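Local coordinates for sortase family protein (Clostridium perfringens, PDB 6IXZ) that probably acts as a class C sortase, a cysteine transpeptidase of the kind that joins pilin subunits through an acyl-thioester intermediate, at residues A7-I11 against K72-Y76; L61-P67 against V130-L136; T79-K85 against S108-A114. One frame throughout, in Å; residues are numbered along the deposited sequence.

Interaction 1 (A7-I11 against K72-Y76)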
ATOM      1  N   ALA A   7      12.213  -5.765  -9.362  1.00 32.77           N
ATOM      2  CA  ALA A   7      10.766  -5.662  -9.146  1.00 39.45           C
ATOM      3  C   ALA A   7       9.969  -6.640 -10.030  1.00 38.69           C
ATOM      4  O   ALA A   7       9.185  -7.441  -9.520  1.00 44.15           O
ATOM      5  CB  ALA A   7      10.281  -4.222  -9.327  1.00 33.05           C
ATOM      6  N   VAL A   8      10.158  -6.587 -11.343  1.00 36.16           N
ATOM      7  CA  VAL A   8       9.379  -7.462 -12.244  1.00 35.30           C
ATOM      8  C   VAL A   8       9.497  -8.928 -11.793  1.00 39.13           C
ATOM      9  O   VAL A   8       8.559  -9.706 -11.895  1.00 32.84           O
ATOM     10  CB  VAL A   8       9.859  -7.336 -13.716  1.00 32.51           C
ATOM     11  CG1 VAL A   8      11.352  -7.617 -13.812  1.00 35.14           C
ATOM     12  CG2 VAL A   8       9.096  -8.291 -14.635  1.00 30.58           C
ATOM     13  N   SER A   9      10.675  -9.321 -11.330  1.00 35.42           N
ATOM     14  CA  SER A   9      10.904 -10.718 -10.987  1.00 35.55           C
ATOM     15  C   SER A   9      10.158 -11.001  -9.692  1.00 34.08           C
ATOM     16  O   SER A   9       9.693 -12.128  -9.442  1.00 32.90           O
ATOM     17  CB  SER A   9      12.396 -10.977 -10.789  1.00 38.83           C
ATOM     18  OG  SER A   9      12.620 -12.317 -10.410  1.00 40.32           O
ATOM     19  N   THR A  10      10.051  -9.953  -8.882  1.00 28.59           N
ATOM     20  CA  THR A  10       9.375 -10.011  -7.605  1.00 27.38           C
ATOM     21  C   THR A  10       7.892 -10.259  -7.796  1.00 24.17           C
ATOM     22  O   THR A  10       7.314 -11.130  -7.152  1.00 20.09           O
ATOM     23  CB  THR A  10       9.617  -8.732  -6.808  1.00 25.06           C
ATOM     24  OG1 THR A  10      11.022  -8.646  -6.474  1.00 32.97           O
ATOM     25  CG2 THR A  10       8.803  -8.759  -5.507  1.00 28.82           C
ATOM     26  N   ILE A  11       7.284  -9.568  -8.739  1.00 24.72           N
ATOM     27  CA  ILE A  11       5.857  -9.770  -8.956  1.00 25.13           C
ATOM     28  C   ILE A  11       5.576 -11.191  -9.413  1.00 29.59           C
ATOM     29  O   ILE A  11       4.593 -11.805  -9.000  1.00 30.35           O
ATOM     30  CB  ILE A  11       5.283  -8.772  -9.964  1.00 25.88           C
ATOM     31  CG1 ILE A  11       5.251  -7.364  -9.333  1.00 23.30           C
ATOM     32  CG2 ILE A  11       3.891  -9.223 -10.385  1.00 22.41           C
ATOM     33  CD1 ILE A  11       4.692  -6.267 -10.226  1.00 27.18           C
ATOM     34  N   LYS A  72       3.014  -0.757 -12.526  1.00 19.60           N
ATOM     35  CA  LYS A  72       2.737  -2.096 -11.992  1.00 21.27           C
ATOM     36  C   LYS A  72       3.895  -2.455 -11.058  1.00 21.82           C
ATOM     37  O   LYS A  72       5.016  -2.627 -11.531  1.00 21.65           O
ATOM     38  CB  LYS A  72       2.698  -3.104 -13.150  1.00 22.89           C
ATOM     39  CG  LYS A  72       2.132  -4.474 -12.808  1.00 26.28           C
ATOM     40  CD  LYS A  72       2.291  -5.405 -13.998  1.00 29.54           C
ATOM     41  CE  LYS A  72       2.282  -6.860 -13.579  1.00 35.19           C
ATOM     42  NZ  LYS A  72       2.098  -7.769 -14.749  1.00 36.82           N
ATOM     43  N   LEU A  73       3.668  -2.435  -9.747  1.00 20.37           N
ATOM     44  CA  LEU A  73       4.781  -2.526  -8.764  1.00 19.29           C
ATOM     45  C   LEU A  73       4.416  -3.481  -7.613  1.00 19.81           C
ATOM     46  O   LEU A  73       3.251  -3.516  -7.183  1.00 19.80           O
ATOM     47  CB  LEU A  73       5.089  -1.143  -8.182  1.00 20.61           C
ATOM     48  CG  LEU A  73       5.724  -0.103  -9.120  1.00 19.98           C
ATOM     49  CD1 LEU A  73       5.660   1.286  -8.540  1.00 19.42           C
ATOM     50  CD2 LEU A  73       7.146  -0.458  -9.499  1.00 24.60           C
ATOM     51  N   PRO A  74       5.416  -4.212  -7.062  1.00 19.89           N
ATOM     52  CA  PRO A  74       5.177  -5.013  -5.847  1.00 19.07           C
ATOM     53  C   PRO A  74       4.952  -4.108  -4.670  1.00 17.03           C
ATOM     54  O   PRO A  74       5.463  -2.995  -4.657  1.00 17.88           O
ATOM     55  CB  PRO A  74       6.479  -5.802  -5.650  1.00 18.04           C
ATOM     56  CG  PRO A  74       7.498  -5.074  -6.459  1.00 19.68           C
ATOM     57  CD  PRO A  74       6.753  -4.451  -7.617  1.00 17.92           C
ATOM     58  N   ILE A  75       4.215  -4.601  -3.694  1.00 17.02           N
ATOM     59  CA  ILE A  75       3.984  -3.924  -2.423  1.00 17.05           C
ATOM     60  C   ILE A  75       4.560  -4.763  -1.287  1.00 16.70           C
ATOM     61  O   ILE A  75       4.196  -5.923  -1.105  1.00 18.00           O
ATOM     62  CB  ILE A  75       2.494  -3.673  -2.177  1.00 19.03           C
ATOM     63  CG1 ILE A  75       1.930  -2.722  -3.228  1.00 20.89           C
ATOM     64  CG2 ILE A  75       2.255  -3.059  -0.800  1.00 21.35           C
ATOM     65  CD1 ILE A  75       0.508  -3.073  -3.575  1.00 23.62           C
ATOM     66  N   TYR A  76       5.547  -4.186  -0.606  1.00 18.76           N
ATOM     67  CA  TYR A  76       6.156  -4.778   0.571  1.00 17.13           C
ATOM     68  C   TYR A  76       5.413  -4.280   1.825  1.00 20.93           C
ATOM     69  O   TYR A  76       4.824  -3.205   1.823  1.00 20.23           O
ATOM     70  CB  TYR A  76       7.634  -4.368   0.665  1.00 19.37           C
ATOM     71  CG  TYR A  76       8.482  -4.849  -0.492  1.00 23.81           C
ATOM     72  CD1 TYR A  76       8.563  -4.114  -1.664  1.00 24.01           C
ATOM     73  CD2 TYR A  76       9.211  -6.039  -0.415  1.00 23.43           C
ATOM     74  CE1 TYR A  76       9.360  -4.521  -2.704  1.00 25.00           C
ATOM     75  CE2 TYR A  76      10.018  -6.446  -1.458  1.00 24.78           C
ATOM     76  CZ  TYR A  76      10.058  -5.703  -2.610  1.00 25.03           C
ATOM     77  OH  TYR A  76      10.812  -6.117  -3.683  1.00 29.35           O
TER
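Ile11 and Pro74 meet at the middle of the contact, where helix 7-11 passes over strand 72-76 with the two axes 7.6 Å apart and their directions 71° from each other. The apolar contacts gather on the proline ring. Ile11 CG1 lies 3.7 Å from Pro74 CD, and the two side chains cross at about a right angle. The first torsion of Ile11 (chi1 -70°) sets CG1 beside the backbone N, and the extended second torsion then carries CD1 along the strand to 3.8 Å from Leu73 C. There CD1 also meets the aliphatic part of Lys72, with CG 4.1 Å away. One turn earlier in the helix, Ala7 CB touches Pro74 CD at 3.9 Å. Thr10 CG2 reaches Pro74 CB at 3.8 Å and comes obliquely to the Tyr76 ring.

The polar groups add little across the interface. Thr10 OG1 stands 3.8 Å from Tyr76 OH, too long for a hydrogen bond, and is instead bonded to Phe6 O in its own helix. Ile11 also packs on Tyr63 of the adjacent strand 60-66. Pro74 N carries no hydrogen, so this point of the strand offers no donor, and van der Waals packing holds the helix.

Interaction 2 (L61-P67 against V130-L136)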
ATOM      1  N   LEU A  61       3.201  -8.534  -0.385  1.00 27.33           N
ATOM      2  CA  LEU A  61       1.783  -8.801  -0.154  1.00 23.51           C
ATOM      3  C   LEU A  61       0.989  -8.853  -1.462  1.00 22.94           C
ATOM      4  O   LEU A  61      -0.189  -9.209  -1.477  1.00 24.86           O
ATOM      5  CB  LEU A  61       1.199  -7.671   0.688  1.00 26.10           C
ATOM      6  CG  LEU A  61       1.957  -7.302   1.960  1.00 25.47           C
ATOM      7  CD1 LEU A  61       1.290  -6.109   2.628  1.00 24.84           C
ATOM      8  CD2 LEU A  61       1.997  -8.501   2.891  1.00 26.69           C
ATOM      9  N   GLY A  62       1.615  -8.421  -2.544  1.00 17.75           N
ATOM     10  CA  GLY A  62       0.957  -8.392  -3.828  1.00 19.41           C
ATOM     11  C   GLY A  62       1.531  -7.276  -4.664  1.00 17.73           C
ATOM     12  O   GLY A  62       2.696  -6.888  -4.469  1.00 18.86           O
ATOM     13  N   TYR A  63       0.698  -6.697  -5.528  1.00 16.52           N
ATOM     14  CA  TYR A  63       1.099  -5.529  -6.305  1.00 18.86           C
ATOM     15  C   TYR A  63      -0.023  -4.507  -6.612  1.00 18.84           C
ATOM     16  O   TYR A  63      -1.219  -4.768  -6.459  1.00 20.95           O
ATOM     17  CB  TYR A  63       1.752  -5.979  -7.611  1.00 22.44           C
ATOM     18  CG  TYR A  63       0.856  -6.839  -8.468  1.00 26.08           C
ATOM     19  CD1 TYR A  63       0.188  -6.306  -9.571  1.00 31.17           C
ATOM     20  CD2 TYR A  63       0.635  -8.175  -8.145  1.00 26.59           C
ATOM     21  CE1 TYR A  63      -0.667  -7.095 -10.332  1.00 32.98           C
ATOM     22  CE2 TYR A  63      -0.206  -8.967  -8.898  1.00 29.42           C
ATOM     23  CZ  TYR A  63      -0.826  -8.438 -10.004  1.00 30.78           C
ATOM     24  OH  TYR A  63      -1.647  -9.246 -10.752  1.00 40.35           O
ATOM     25  N   ILE A  64       0.398  -3.349  -7.087  1.00 20.56           N
ATOM     26  CA  ILE A  64      -0.505  -2.296  -7.472  1.00 20.63           C
ATOM     27  C   ILE A  64      -0.368  -2.027  -8.971  1.00 23.59           C
ATOM     28  O   ILE A  64       0.733  -2.060  -9.523  1.00 21.83           O
ATOM     29  CB  ILE A  64      -0.241  -1.002  -6.650  1.00 19.43           C
ATOM     30  CG1 ILE A  64      -1.194   0.116  -7.060  1.00 19.09           C
ATOM     31  CG2 ILE A  64       1.211  -0.536  -6.784  1.00 19.31           C
ATOM     32  CD1 ILE A  64      -1.260   1.248  -6.054  1.00 18.61           C
ATOM     33  N   GLU A  65      -1.501  -1.797  -9.629  1.00 23.41           N
ATOM     34  CA  GLU A  65      -1.509  -1.338 -11.023  1.00 22.05           C
ATOM     35  C   GLU A  65      -2.206   0.009 -11.140  1.00 18.43           C
ATOM     36  O   GLU A  65      -3.238   0.223 -10.512  1.00 19.34           O
ATOM     37  CB  GLU A  65      -2.231  -2.343 -11.923  1.00 26.20           C
ATOM     38  CG  GLU A  65      -1.697  -3.754 -11.861  1.00 29.91           C
ATOM     39  CD  GLU A  65      -2.412  -4.655 -12.852  1.00 37.80           C
ATOM     40  OE1 GLU A  65      -1.773  -5.075 -13.835  1.00 42.16           O
ATOM     41  OE2 GLU A  65      -3.646  -4.806 -12.724  1.00 42.10           O
ATOM     42  N   ILE A  66      -1.586   0.935 -11.866  1.00 20.47           N
ATOM     43  CA  ILE A  66      -2.186   2.234 -12.192  1.00 20.21           C
ATOM     44  C   ILE A  66      -2.129   2.433 -13.711  1.00 20.45           C
ATOM     45  O   ILE A  66      -1.148   2.935 -14.252  1.00 19.96           O
ATOM     46  CB  ILE A  66      -1.458   3.411 -11.490  1.00 18.48           C
ATOM     47  CG1 ILE A  66      -1.182   3.099 -10.003  1.00 18.85           C
ATOM     48  CG2 ILE A  66      -2.278   4.687 -11.606  1.00 22.61           C
ATOM     49  CD1 ILE A  66      -0.452   4.196  -9.265  1.00 19.03           C
ATOM     50  N   PRO A  67      -3.208   2.057 -14.412  1.00 21.66           N
ATOM     51  CA  PRO A  67      -3.185   2.005 -15.897  1.00 23.71           C
ATOM     52  C   PRO A  67      -2.847   3.333 -16.587  1.00 22.12           C
ATOM     53  O   PRO A  67      -2.022   3.391 -17.514  1.00 24.83           O
ATOM     54  CB  PRO A  67      -4.604   1.547 -16.272  1.00 24.11           C
ATOM     55  CG  PRO A  67      -5.277   1.124 -15.016  1.00 25.01           C
ATOM     56  CD  PRO A  67      -4.493   1.628 -13.832  1.00 22.12           C
ATOM     57  N   VAL A 130      -8.049   5.878 -11.464  1.00 27.54           N
ATOM     58  CA  VAL A 130      -8.281   4.600 -10.795  1.00 26.72           C
ATOM     59  C   VAL A 130      -6.969   3.858 -10.567  1.00 22.84           C
ATOM     60  O   VAL A 130      -6.002   4.016 -11.310  1.00 23.35           O
ATOM     61  CB  VAL A 130      -9.257   3.699 -11.588  1.00 29.64           C
ATOM     62  CG1 VAL A 130     -10.669   4.274 -11.568  1.00 28.18           C
ATOM     63  CG2 VAL A 130      -8.763   3.501 -13.012  1.00 32.19           C
ATOM     64  N   PHE A 131      -6.927   3.078  -9.501  1.00 23.00           N
ATOM     65  CA  PHE A 131      -5.837   2.148  -9.336  1.00 21.77           C
ATOM     66  C   PHE A 131      -6.311   0.868  -8.685  1.00 18.47           C
ATOM     67  O   PHE A 131      -7.365   0.812  -8.049  1.00 19.43           O
ATOM     68  CB  PHE A 131      -4.692   2.800  -8.540  1.00 20.37           C
ATOM     69  CG  PHE A 131      -5.074   3.255  -7.175  1.00 19.84           C
ATOM     70  CD1 PHE A 131      -4.984   2.391  -6.102  1.00 21.30           C
ATOM     71  CD2 PHE A 131      -5.453   4.559  -6.947  1.00 18.93           C
ATOM     72  CE1 PHE A 131      -5.209   2.837  -4.819  1.00 18.16           C
ATOM     73  CE2 PHE A 131      -5.699   4.998  -5.664  1.00 18.68           C
ATOM     74  CZ  PHE A 131      -5.562   4.144  -4.601  1.00 17.26           C
ATOM     75  N   TYR A 132      -5.571  -0.194  -8.937  1.00 18.00           N
ATOM     76  CA  TYR A 132      -6.019  -1.510  -8.588  1.00 19.18           C
ATOM     77  C   TYR A 132      -4.967  -2.121  -7.699  1.00 21.40           C
ATOM     78  O   TYR A 132      -3.777  -1.925  -7.930  1.00 19.93           O
ATOM     79  CB  TYR A 132      -6.176  -2.357  -9.844  1.00 22.09           C
ATOM     80  CG  TYR A 132      -7.156  -1.800 -10.856  1.00 25.20           C
ATOM     81  CD1 TYR A 132      -8.524  -1.860 -10.630  1.00 28.34           C
ATOM     82  CD2 TYR A 132      -6.712  -1.293 -12.079  1.00 29.39           C
ATOM     83  CE1 TYR A 132      -9.429  -1.376 -11.567  1.00 27.40           C
ATOM     84  CE2 TYR A 132      -7.608  -0.820 -13.028  1.00 31.12           C
ATOM     85  CZ  TYR A 132      -8.967  -0.846 -12.763  1.00 34.86           C
ATOM     86  OH  TYR A 132      -9.871  -0.426 -13.737  1.00 34.12           O
ATOM     87  N   LEU A 133      -5.425  -2.823  -6.671  1.00 22.78           N
ATOM     88  CA  LEU A 133      -4.560  -3.596  -5.797  1.00 22.31           C
ATOM     89  C   LEU A 133      -4.853  -5.074  -5.983  1.00 23.65           C
ATOM     90  O   LEU A 133      -6.011  -5.501  -5.954  1.00 23.01           O
ATOM     91  CB  LEU A 133      -4.819  -3.228  -4.332  1.00 25.20           C
ATOM     92  CG  LEU A 133      -4.580  -1.774  -3.954  1.00 24.68           C
ATOM     93  CD1 LEU A 133      -4.606  -1.603  -2.450  1.00 25.21           C
ATOM     94  CD2 LEU A 133      -3.252  -1.318  -4.519  1.00 28.91           C
ATOM     95  N   HIS A 134      -3.786  -5.858  -5.973  1.00 21.54           N
ATOM     96  CA  HIS A 134      -3.861  -7.313  -6.053  1.00 20.95           C
ATOM     97  C   HIS A 134      -3.120  -7.930  -4.889  1.00 20.30           C
ATOM     98  O   HIS A 134      -1.897  -8.009  -4.923  1.00 22.35           O
ATOM     99  CB  HIS A 134      -3.225  -7.750  -7.373  1.00 19.92           C
ATOM    100  CG  HIS A 134      -4.008  -7.312  -8.564  1.00 22.81           C
ATOM    101  ND1 HIS A 134      -5.257  -7.819  -8.833  1.00 25.27           N
ATOM    102  CD2 HIS A 134      -3.825  -6.291  -9.427  1.00 25.58           C
ATOM    103  CE1 HIS A 134      -5.746  -7.225  -9.903  1.00 25.18           C
ATOM    104  NE2 HIS A 134      -4.903  -6.285 -10.275  1.00 26.26           N
ATOM    105  N   ILE A 135      -3.838  -8.250  -3.808  1.00 20.04           N
ATOM    106  CA  ILE A 135      -3.215  -8.463  -2.505  1.00 19.65           C
ATOM    107  C   ILE A 135      -3.810  -9.731  -1.894  1.00 26.79           C
ATOM    108  O   ILE A 135      -5.023  -9.823  -1.721  1.00 30.25           O
ATOM    109  CB  ILE A 135      -3.504  -7.285  -1.562  1.00 23.80           C
ATOM    110  CG1 ILE A 135      -2.970  -5.973  -2.165  1.00 22.00           C
ATOM    111  CG2 ILE A 135      -2.962  -7.564  -0.167  1.00 24.05           C
ATOM    112  CD1 ILE A 135      -1.517  -5.683  -1.887  1.00 21.40           C
ATOM    113  N   LEU A 136      -2.981 -10.754  -1.703  1.00 30.90           N
ATOM    114  CA  LEU A 136      -3.441 -12.045  -1.185  1.00 31.93           C
ATOM    115  C   LEU A 136      -4.736 -12.499  -1.871  1.00 28.37           C
ATOM    116  O   LEU A 136      -5.716 -12.856  -1.207  1.00 30.57           O
ATOM    117  CB  LEU A 136      -3.624 -11.975   0.340  1.00 30.69           C
ATOM    118  CG  LEU A 136      -2.356 -11.982   1.204  1.00 37.11           C
ATOM    119  CD1 LEU A 136      -1.116 -11.583   0.428  1.00 36.77           C
ATOM    120  CD2 LEU A 136      -2.517 -11.098   2.421  1.00 38.45           C
TER
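Tyr132 O is gripped from strand 61-66 by two donors: Glu65 N lies 2.8 Å from it. The second and weaker is the CA-H of Ile64, with Ile64 CA 3.3 Å from Tyr132 O. The return bond from Tyr132 N to Glu65 O is also 2.8 Å long and nearly straight (168°), which makes Glu65 and Tyr132 a hydrogen-bonded antiparallel pair. Tyr63 and His134 form the next such pair, and Leu136 N, just past the end of its strand, adds a bond to Leu61 O.

On the face carrying Tyr63, Glu65, Tyr132 and His134, the His134 side chain lies across Tyr63. His134 CB sits over the tyrosine face, 3.7 Å from the ring centroid, in a CH-pi contact, while the imidazole is only moderately tilted from the tyrosine plane and displaced toward its rim, so CB rather than the ring covers the face. Tyr63 CG stands between its own backbone N and carbonyl carbon (chi1 58°), which brings the ring over the neighbouring strand. His134 NE2 donates to Glu65 OE2 at 3.1 Å, bent at 135° and approaching from above the carboxylate plane. Because His134 ND1 is bonded to Asp139 as well, the imidazole is fixed in rotation, and two acidic neighbours would tend to favour its charged form.

The other face is apolar. Ile64 CG1 lies alongside Leu133 CD2 at 3.6 Å, and Phe131 and Leu133 continue inward onto strand 165-173. This antiparallel pairing joins the first and last strands of the sheet order, consistent with the eight-stranded beta-barrel of sortases.

Interaction 3 (T79-K85 against S108-A114)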
ATOM      1  N   THR A  79       8.517   0.204   5.861  1.00 23.84           N
ATOM      2  CA  THR A  79       9.110   1.328   5.127  1.00 21.53           C
ATOM      3  C   THR A  79      10.474   1.723   5.687  1.00 22.38           C
ATOM      4  O   THR A  79      10.837   2.871   5.620  1.00 15.73           O
ATOM      5  CB  THR A  79       8.248   2.609   5.204  1.00 24.47           C
ATOM      6  OG1 THR A  79       8.068   3.010   6.584  1.00 26.07           O
ATOM      7  CG2 THR A  79       6.892   2.432   4.472  1.00 23.64           C
ATOM      8  N   SER A  80      11.231   0.786   6.230  1.00 21.09           N
ATOM      9  CA  SER A  80      12.596   1.122   6.589  1.00 24.39           C
ATOM     10  C   SER A  80      13.422   1.266   5.306  1.00 23.89           C
ATOM     11  O   SER A  80      13.011   0.832   4.226  1.00 20.01           O
ATOM     12  CB  SER A  80      13.174   0.056   7.517  1.00 26.93           C
ATOM     13  OG  SER A  80      13.025  -1.219   6.945  1.00 31.68           O
ATOM     14  N   VAL A  81      14.549   1.958   5.424  1.00 19.24           N
ATOM     15  CA  VAL A  81      15.316   2.439   4.287  1.00 20.97           C
ATOM     16  C   VAL A  81      15.690   1.297   3.341  1.00 20.21           C
ATOM     17  O   VAL A  81      15.552   1.409   2.128  1.00 20.62           O
ATOM     18  CB  VAL A  81      16.564   3.193   4.784  1.00 21.13           C
ATOM     19  CG1 VAL A  81      17.502   3.510   3.633  1.00 25.47           C
ATOM     20  CG2 VAL A  81      16.125   4.481   5.468  1.00 25.56           C
ATOM     21  N   ASP A  82      15.987   0.135   3.893  1.00 21.47           N
ATOM     22  CA  ASP A  82      16.333  -1.009   3.055  1.00 23.50           C
ATOM     23  C   ASP A  82      15.160  -1.555   2.210  1.00 22.59           C
ATOM     24  O   ASP A  82      15.343  -2.006   1.083  1.00 22.44           O
ATOM     25  CB  ASP A  82      16.940  -2.108   3.911  1.00 25.82           C
ATOM     26  CG  ASP A  82      16.038  -2.544   5.021  1.00 28.35           C
ATOM     27  OD1 ASP A  82      15.741  -3.751   5.067  1.00 34.63           O
ATOM     28  OD2 ASP A  82      15.621  -1.695   5.844  1.00 25.99           O
ATOM     29  N   ILE A  83      13.943  -1.368   2.680  1.00 20.79           N
ATOM     30  CA  ILE A  83      12.786  -1.820   1.909  1.00 19.43           C
ATOM     31  C   ILE A  83      12.344  -0.787   0.891  1.00 17.19           C
ATOM     32  O   ILE A  83      12.009  -1.134  -0.235  1.00 21.94           O
ATOM     33  CB  ILE A  83      11.615  -2.187   2.815  1.00 20.53           C
ATOM     34  CG1 ILE A  83      11.924  -3.515   3.530  1.00 29.05           C
ATOM     35  CG2 ILE A  83      10.332  -2.280   1.986  1.00 22.72           C
ATOM     36  CD1 ILE A  83      11.733  -3.449   5.035  1.00 29.63           C
ATOM     37  N   LEU A  84      12.496   0.487   1.219  1.00 18.40           N
ATOM     38  CA  LEU A  84      12.141   1.536   0.284  1.00 17.66           C
ATOM     39  C   LEU A  84      13.145   1.652  -0.828  1.00 19.98           C
ATOM     40  O   LEU A  84      12.823   2.191  -1.883  1.00 12.87           O
ATOM     41  CB  LEU A  84      11.987   2.895   0.965  1.00 17.59           C
ATOM     42  CG  LEU A  84      10.805   3.176   1.895  1.00 14.65           C
ATOM     43  CD1 LEU A  84      10.935   4.568   2.478  1.00 16.42           C
ATOM     44  CD2 LEU A  84       9.444   3.031   1.218  1.00 16.26           C
ATOM     45  N   LYS A  85      14.365   1.154  -0.604  1.00 22.07           N
ATOM     46  CA  LYS A  85      15.342   1.016  -1.690  1.00 17.41           C
ATOM     47  C   LYS A  85      14.832   0.028  -2.739  1.00 20.35           C
ATOM     48  O   LYS A  85      15.140   0.189  -3.922  1.00 19.00           O
ATOM     49  CB  LYS A  85      16.709   0.558  -1.163  1.00 19.12           C
ATOM     50  CG  LYS A  85      17.575   1.655  -0.565  1.00 20.30           C
ATOM     51  CD  LYS A  85      18.852   1.053   0.036  1.00 20.23           C
ATOM     52  CE  LYS A  85      19.666   2.106   0.780  1.00 25.01           C
ATOM     53  NZ  LYS A  85      21.062   1.649   1.048  1.00 20.90           N
ATOM     54  N   SER A 108       3.965   3.769   0.586  1.00 16.26           N
ATOM     55  CA  SER A 108       5.051   4.771   0.514  1.00 14.63           C
ATOM     56  C   SER A 108       6.138   4.395  -0.508  1.00 14.47           C
ATOM     57  O   SER A 108       6.659   3.288  -0.507  1.00 14.35           O
ATOM     58  CB  SER A 108       5.736   4.913   1.890  1.00 15.30           C
ATOM     59  OG  SER A 108       6.512   6.096   1.949  1.00 17.17           O
ATOM     60  N   ALA A 109       6.526   5.379  -1.307  1.00 15.75           N
ATOM     61  CA  ALA A 109       7.485   5.224  -2.378  1.00 19.62           C
ATOM     62  C   ALA A 109       8.524   6.290  -2.204  1.00 17.90           C
ATOM     63  O   ALA A 109       8.164   7.443  -1.999  1.00 19.28           O
ATOM     64  CB  ALA A 109       6.816   5.413  -3.726  1.00 21.63           C
ATOM     65  N   HIS A 110       9.797   5.908  -2.286  1.00 16.59           N
ATOM     66  CA  HIS A 110      10.919   6.863  -2.204  1.00 18.62           C
ATOM     67  C   HIS A 110      11.904   6.650  -3.364  1.00 16.62           C
ATOM     68  O   HIS A 110      12.725   5.769  -3.297  1.00 19.29           O
ATOM     69  CB  HIS A 110      11.671   6.750  -0.859  1.00 16.91           C
ATOM     70  CG  HIS A 110      12.459   7.976  -0.504  1.00 18.06           C
ATOM     71  ND1 HIS A 110      13.123   8.732  -1.440  1.00 18.52           N
ATOM     72  CD2 HIS A 110      12.635   8.612   0.679  1.00 22.78           C
ATOM     73  CE1 HIS A 110      13.713   9.752  -0.849  1.00 21.09           C
ATOM     74  NE2 HIS A 110      13.382   9.737   0.429  1.00 22.31           N
ATOM     75  N   THR A 111      11.811   7.474  -4.410  1.00 17.43           N
ATOM     76  CA  THR A 111      12.620   7.289  -5.602  1.00 18.05           C
ATOM     77  C   THR A 111      14.074   7.748  -5.371  1.00 18.98           C
ATOM     78  O   THR A 111      14.992   7.193  -5.939  1.00 17.45           O
ATOM     79  CB  THR A 111      12.052   8.004  -6.843  1.00 22.00           C
ATOM     80  OG1 THR A 111      12.165   9.422  -6.698  1.00 36.17           O
ATOM     81  CG2 THR A 111      10.624   7.623  -7.123  1.00 16.20           C
ATOM     82  N   GLY A 112      14.285   8.665  -4.444  1.00 23.32           N
ATOM     83  CA  GLY A 112      15.652   8.986  -3.995  1.00 24.03           C
ATOM     84  C   GLY A 112      16.432   7.800  -3.467  1.00 23.32           C
ATOM     85  O   GLY A 112      17.644   7.731  -3.636  1.00 20.42           O
ATOM     86  N   LEU A 113      15.762   6.916  -2.723  1.00 22.84           N
ATOM     87  CA  LEU A 113      16.377   5.666  -2.258  1.00 23.61           C
ATOM     88  C   LEU A 113      16.378   4.544  -3.314  1.00 24.50           C
ATOM     89  O   LEU A 113      17.310   3.718  -3.393  1.00 20.26           O
ATOM     90  CB  LEU A 113      15.639   5.172  -1.000  1.00 20.94           C
ATOM     91  CG  LEU A 113      15.926   5.950   0.276  1.00 21.94           C
ATOM     92  CD1 LEU A 113      14.940   5.565   1.365  1.00 22.17           C
ATOM     93  CD2 LEU A 113      17.365   5.737   0.748  1.00 23.06           C
ATOM     94  N   ALA A 114      15.237   4.415  -3.992  1.00 22.30           N
ATOM     95  CA  ALA A 114      15.030   3.364  -4.951  1.00 17.96           C
ATOM     96  C   ALA A 114      15.775   3.581  -6.269  1.00 19.33           C
ATOM     97  O   ALA A 114      16.090   2.622  -6.960  1.00 15.45           O
ATOM     98  CB  ALA A 114      13.547   3.195  -5.210  1.00 16.47           C
TER
HETATM   99  O   HOH W   1      10.444   3.166  -2.083  1.00 21.56           O
HETATM  100  O   HOH W   2      14.515   0.036  -6.608  1.00 20.23           O
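Leu84 reaches from helix 81-85 into the angle between strand 108-109 and helix 111-114. Its CB rests 4.0 Å from Leu113 CD1. From there CG turns beside the backbone N (chi1 -70°), sending the two methyls to different partners: CD1 reaches His110 CB at 4.1 Å, and CD2 lies 3.3 Å from Ser108 O. Either side of Leu84 in the same segment, the packing goes on. Val81 CG1 touches Leu113 CD2 at 3.6 Å, the two side chains crossing at about a right angle, and Lys85 CG lies against Leu113 O. Leu113 CG in turn sits over one face of the His110 ring, toward its rim.

Polar links run largely through water. One molecule donates to Leu84 O at 2.6 Å and accepts from His110 N at 2.8 Å; a second donates to both Lys85 O and Ala114 O. The closest direct approach between the backbones is Ala114 CA to Lys85 O, at 3.3 Å.

His110, predicted to be the catalytic proton donor/acceptor, packs on Cys172, the predicted nucleophile. Apolar packing on Leu84 and Leu113 and two waters, rather than direct hydrogen bonds, set helix 81-86 against the segment carrying His110.

In the fold
From the N terminus, helix 5-18 provides the first half of interaction 1, which closes its loop only at strand 71-77, after helix 23-41 and strand 60-66 have passed. Strand 60-66 opens interaction 2 inside that loop and finds its partner at strand 130-135, so interactions 1 and 2 cross; they also touch, since strands 60-66 and 71-77 are sheet neighbours bonded through Ile75 N and Gly62 O. Interaction 3 opens after interaction 1 has closed, and is nested within the loop of interaction 2. Together they fasten the N-terminal helix to the sheet, close the sheet by pairing its first and last strands, and tie helix 81-86 to the segment bearing His110.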